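Side-chain contact in thrombospondin related anonymous protein (Plasmodium falciparum, PDB 4F1J), which probably serves the malaria parasite in cell adhesion, through a magnesium-binding von Willebrand factor A domain that forms part of this membrane protein: residues M34-Q39 and L117-T122. Numbering follows the deposited sequence.
Sequences MKLIQQ and LVVILT
In the hydrophobic core of the von Willebrand factor A domain, Leu36 near the C-terminal end of helix 22-38 packs against Val119 and Leu121 of strand 115-122, in the interior of the mixed sheet. One methyl group does all the touching on the helix side: CD1 of Leu36 lies 3.8 Å from CD2 of Leu121 and 4.2 Å from CG1 of Val119. The two leucines reach toward each other and meet tip to tip, whereas the side chains of Leu36 and Val119 slide past one another in opposite directions. Leu36 holds its CG anti to the backbone N (chi1 178°), which carries the branch off the helix to the strand. Because the CA atoms of Leu36 and Val119 are still 9.8 Å apart, a long, branched residue suits the helix position, while compact, beta-branched Val119 fits the extended strand. Leucine suits position 121 because its fork lies one carbon further out, at CG, which is set anti to the carbonyl carbon (chi1 -51°) and lets CD2 span the gap. Ile120, between Val119 and Leu121 in sequence, points to the opposite face of the sheet, where it meets Ile146 and Val148 of strand 145-151.

No hydrogen bond joins the two segments; the contact is buried and wholly apolar. Leu12 of strand 8-15 and Ile188 of helix 184-200 also touch Leu36, enclosing it between sheet and C-terminal helix. The side chain of Gln39 folds back so that its NE2 donates to O of Lys35, at 3.0 Å. A helix laid by aliphatic side chains over a central, largely parallel sheet, with Ser17, Ser19 and Asp123 binding magnesium at the strands' C-terminal ends (the metal-ion-dependent adhesion site, MIDAS), is characteristic of the Rossmann-like vWA fold.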
ATOM      1  N   MET A  34       8.802   4.438  -4.842  1.00 11.40           N
ATOM      2  CA  MET A  34       9.788   3.920  -5.798  1.00 12.32           C
ATOM      3  C   MET A  34      10.643   2.761  -5.256  1.00 11.84           C
ATOM      4  O   MET A  34      10.787   1.710  -5.933  1.00 12.19           O
ATOM      5  CB  MET A  34      10.641   5.070  -6.350  1.00 11.15           C
ATOM      6  CG  MET A  34       9.815   5.962  -7.229  1.00 14.09           C
ATOM      7  SD  MET A  34      10.715   7.385  -7.879  1.00 19.08           S
ATOM      8  CE  MET A  34      11.589   6.603  -9.230  1.00 18.99           C
ATOM      9  N   LYS A  35      11.209   2.943  -4.067  1.00 11.29           N
ATOM     10  CA  LYS A  35      12.006   1.918  -3.418  1.00 11.73           C
ATOM     11  C   LYS A  35      11.153   0.682  -3.082  1.00 11.46           C
ATOM     12  O   LYS A  35      11.624  -0.431  -3.161  1.00 10.85           O
ATOM     13  CB  LYS A  35      12.693   2.468  -2.155  1.00 12.45           C
ATOM     14  CG  LYS A  35      13.721   1.509  -1.564  1.00 13.07           C
ATOM     15  CD  LYS A  35      14.747   2.186  -0.728  1.00 14.35           C
ATOM     16  CE  LYS A  35      15.749   1.164  -0.154  1.00 17.32           C
ATOM     17  NZ  LYS A  35      16.826   1.791   0.670  1.00 19.85           N
ATOM     18  N   LEU A  36       9.892   0.874  -2.724  1.00 10.90           N
ATOM     19  CA  LEU A  36       9.015  -0.258  -2.435  1.00 10.82           C
ATOM     20  C   LEU A  36       8.888  -1.121  -3.686  1.00 11.21           C
ATOM     21  O   LEU A  36       9.075  -2.359  -3.634  1.00 11.38           O
ATOM     22  CB  LEU A  36       7.643   0.267  -1.987  1.00 11.27           C
ATOM     23  CG  LEU A  36       6.539  -0.755  -1.674  1.00 11.73           C
ATOM     24  CD1 LEU A  36       5.511  -0.028  -0.807  1.00 11.16           C
ATOM     25  CD2 LEU A  36       5.822  -1.414  -2.882  1.00 12.19           C
ATOM     26  N   ILE A  37       8.622  -0.465  -4.810  1.00 10.97           N
ATOM     27  CA  ILE A  37       8.487  -1.140  -6.100  1.00 12.08           C
ATOM     28  C   ILE A  37       9.775  -1.848  -6.487  1.00 12.08           C
ATOM     29  O   ILE A  37       9.744  -2.952  -7.036  1.00 11.63           O
ATOM     30  CB  ILE A  37       7.990  -0.169  -7.174  1.00 12.49           C
ATOM     31  CG1 ILE A  37       6.510   0.133  -6.886  1.00 14.54           C
ATOM     32  CG2 ILE A  37       8.229  -0.723  -8.615  1.00 13.46           C
ATOM     33  CD1 ILE A  37       5.946   1.337  -7.601  1.00 14.33           C
ATOM     34  N   GLN A  38      10.912  -1.266  -6.119  1.00 12.22           N
ATOM     35  CA  GLN A  38      12.190  -1.959  -6.334  1.00 12.97           C
ATOM     36  C   GLN A  38      12.356  -3.275  -5.547  1.00 12.40           C
ATOM     37  O   GLN A  38      13.224  -4.071  -5.884  1.00 12.21           O
ATOM     38  CB  GLN A  38      13.351  -1.034  -6.032  1.00 13.83           C
ATOM     39  CG  GLN A  38      13.463   0.049  -7.049  1.00 16.59           C
ATOM     40  CD  GLN A  38      14.547   1.029  -6.727  1.00 22.74           C
ATOM     41  OE1 GLN A  38      14.734   1.407  -5.570  1.00 26.83           O
ATOM     42  NE2 GLN A  38      15.275   1.460  -7.756  1.00 27.00           N
ATOM     43  N   GLN A  39      11.528  -3.503  -4.519  1.00 11.08           N
ATOM     44  CA  GLN A  39      11.558  -4.731  -3.757  1.00 10.57           C
ATOM     45  C   GLN A  39      10.766  -5.849  -4.416  1.00 10.54           C
ATOM     46  O   GLN A  39      10.735  -6.935  -3.876  1.00 11.94           O
ATOM     47  CB  GLN A  39      10.981  -4.530  -2.350  1.00 11.57           C
ATOM     48  CG  GLN A  39      11.599  -3.354  -1.551  1.00 11.67           C
ATOM     49  CD  GLN A  39      13.110  -3.373  -1.561  1.00 13.41           C
ATOM     50  OE1 GLN A  39      13.736  -4.368  -1.156  1.00 15.19           O
ATOM     51  NE2 GLN A  39      13.714  -2.276  -2.003  1.00 11.97           N
ATOM     52  N   LEU A 117      -2.579  -9.164  -1.839  1.00  8.96           N
ATOM     53  CA  LEU A 117      -1.898  -8.378  -0.805  1.00  8.45           C
ATOM     54  C   LEU A 117      -2.170  -6.899  -1.025  1.00  8.37           C
ATOM     55  O   LEU A 117      -1.929  -6.377  -2.106  1.00  8.91           O
ATOM     56  CB  LEU A 117      -0.380  -8.614  -0.846  1.00  8.14           C
ATOM     57  CG  LEU A 117       0.510  -7.733   0.026  1.00  9.01           C
ATOM     58  CD1 LEU A 117       0.195  -7.890   1.549  1.00  8.91           C
ATOM     59  CD2 LEU A 117       1.995  -8.027  -0.280  1.00  9.24           C
ATOM     60  N   VAL A 118      -2.617  -6.224   0.027  1.00  8.00           N
ATOM     61  CA  VAL A 118      -2.760  -4.779   0.036  1.00  7.48           C
ATOM     62  C   VAL A 118      -1.607  -4.212   0.863  1.00  7.34           C
ATOM     63  O   VAL A 118      -1.325  -4.687   1.968  1.00  8.24           O
ATOM     64  CB  VAL A 118      -4.131  -4.344   0.657  1.00  8.14           C
ATOM     65  CG1 VAL A 118      -4.163  -2.824   0.961  1.00  7.45           C
ATOM     66  CG2 VAL A 118      -5.288  -4.676  -0.239  1.00  7.05           C
ATOM     67  N   VAL A 119      -0.915  -3.209   0.327  1.00  7.38           N
ATOM     68  CA  VAL A 119       0.099  -2.495   1.098  1.00  7.15           C
ATOM     69  C   VAL A 119      -0.258  -1.027   1.129  1.00  7.77           C
ATOM     70  O   VAL A 119      -0.373  -0.380   0.064  1.00  6.82           O
ATOM     71  CB  VAL A 119       1.489  -2.663   0.525  1.00  7.95           C
ATOM     72  CG1 VAL A 119       2.475  -1.864   1.360  1.00  8.11           C
ATOM     73  CG2 VAL A 119       1.873  -4.150   0.528  1.00  9.19           C
ATOM     74  N   ILE A 120      -0.507  -0.537   2.346  1.00  7.13           N
ATOM     75  CA  ILE A 120      -0.921   0.845   2.589  1.00  6.99           C
ATOM     76  C   ILE A 120       0.300   1.651   3.076  1.00  6.88           C
ATOM     77  O   ILE A 120       0.961   1.254   4.029  1.00  8.06           O
ATOM     78  CB  ILE A 120      -2.039   0.908   3.656  1.00  7.20           C
ATOM     79  CG1 ILE A 120      -3.348   0.313   3.137  1.00  6.33           C
ATOM     80  CG2 ILE A 120      -2.246   2.353   4.088  1.00  6.73           C
ATOM     81  CD1 ILE A 120      -4.253  -0.320   4.245  1.00  7.56           C
ATOM     82  N   LEU A 121       0.580   2.782   2.432  1.00  6.83           N
ATOM     83  CA  LEU A 121       1.529   3.779   2.935  1.00  8.30           C
ATOM     84  C   LEU A 121       0.698   4.954   3.471  1.00  7.98           C
ATOM     85  O   LEU A 121      -0.092   5.534   2.738  1.00  8.64           O
ATOM     86  CB  LEU A 121       2.474   4.248   1.831  1.00  8.60           C
ATOM     87  CG  LEU A 121       3.220   3.198   1.000  1.00 10.21           C
ATOM     88  CD1 LEU A 121       4.153   3.915  -0.001  1.00 11.42           C
ATOM     89  CD2 LEU A 121       3.935   2.206   1.883  1.00 11.93           C
ATOM     90  N   THR A 122       0.800   5.253   4.770  1.00  8.77           N
ATOM     91  CA  THR A 122      -0.081   6.294   5.332  1.00  8.18           C
ATOM     92  C   THR A 122       0.616   7.115   6.391  1.00  8.76           C
ATOM     93  O   THR A 122       1.459   6.616   7.100  1.00  7.94           O
ATOM     94  CB  THR A 122      -1.388   5.671   5.894  1.00  9.11           C
ATOM     95  OG1 THR A 122      -2.364   6.703   6.187  1.00  8.80           O
ATOM     96  CG2 THR A 122      -1.115   4.790   7.118  1.00  9.24           C
TER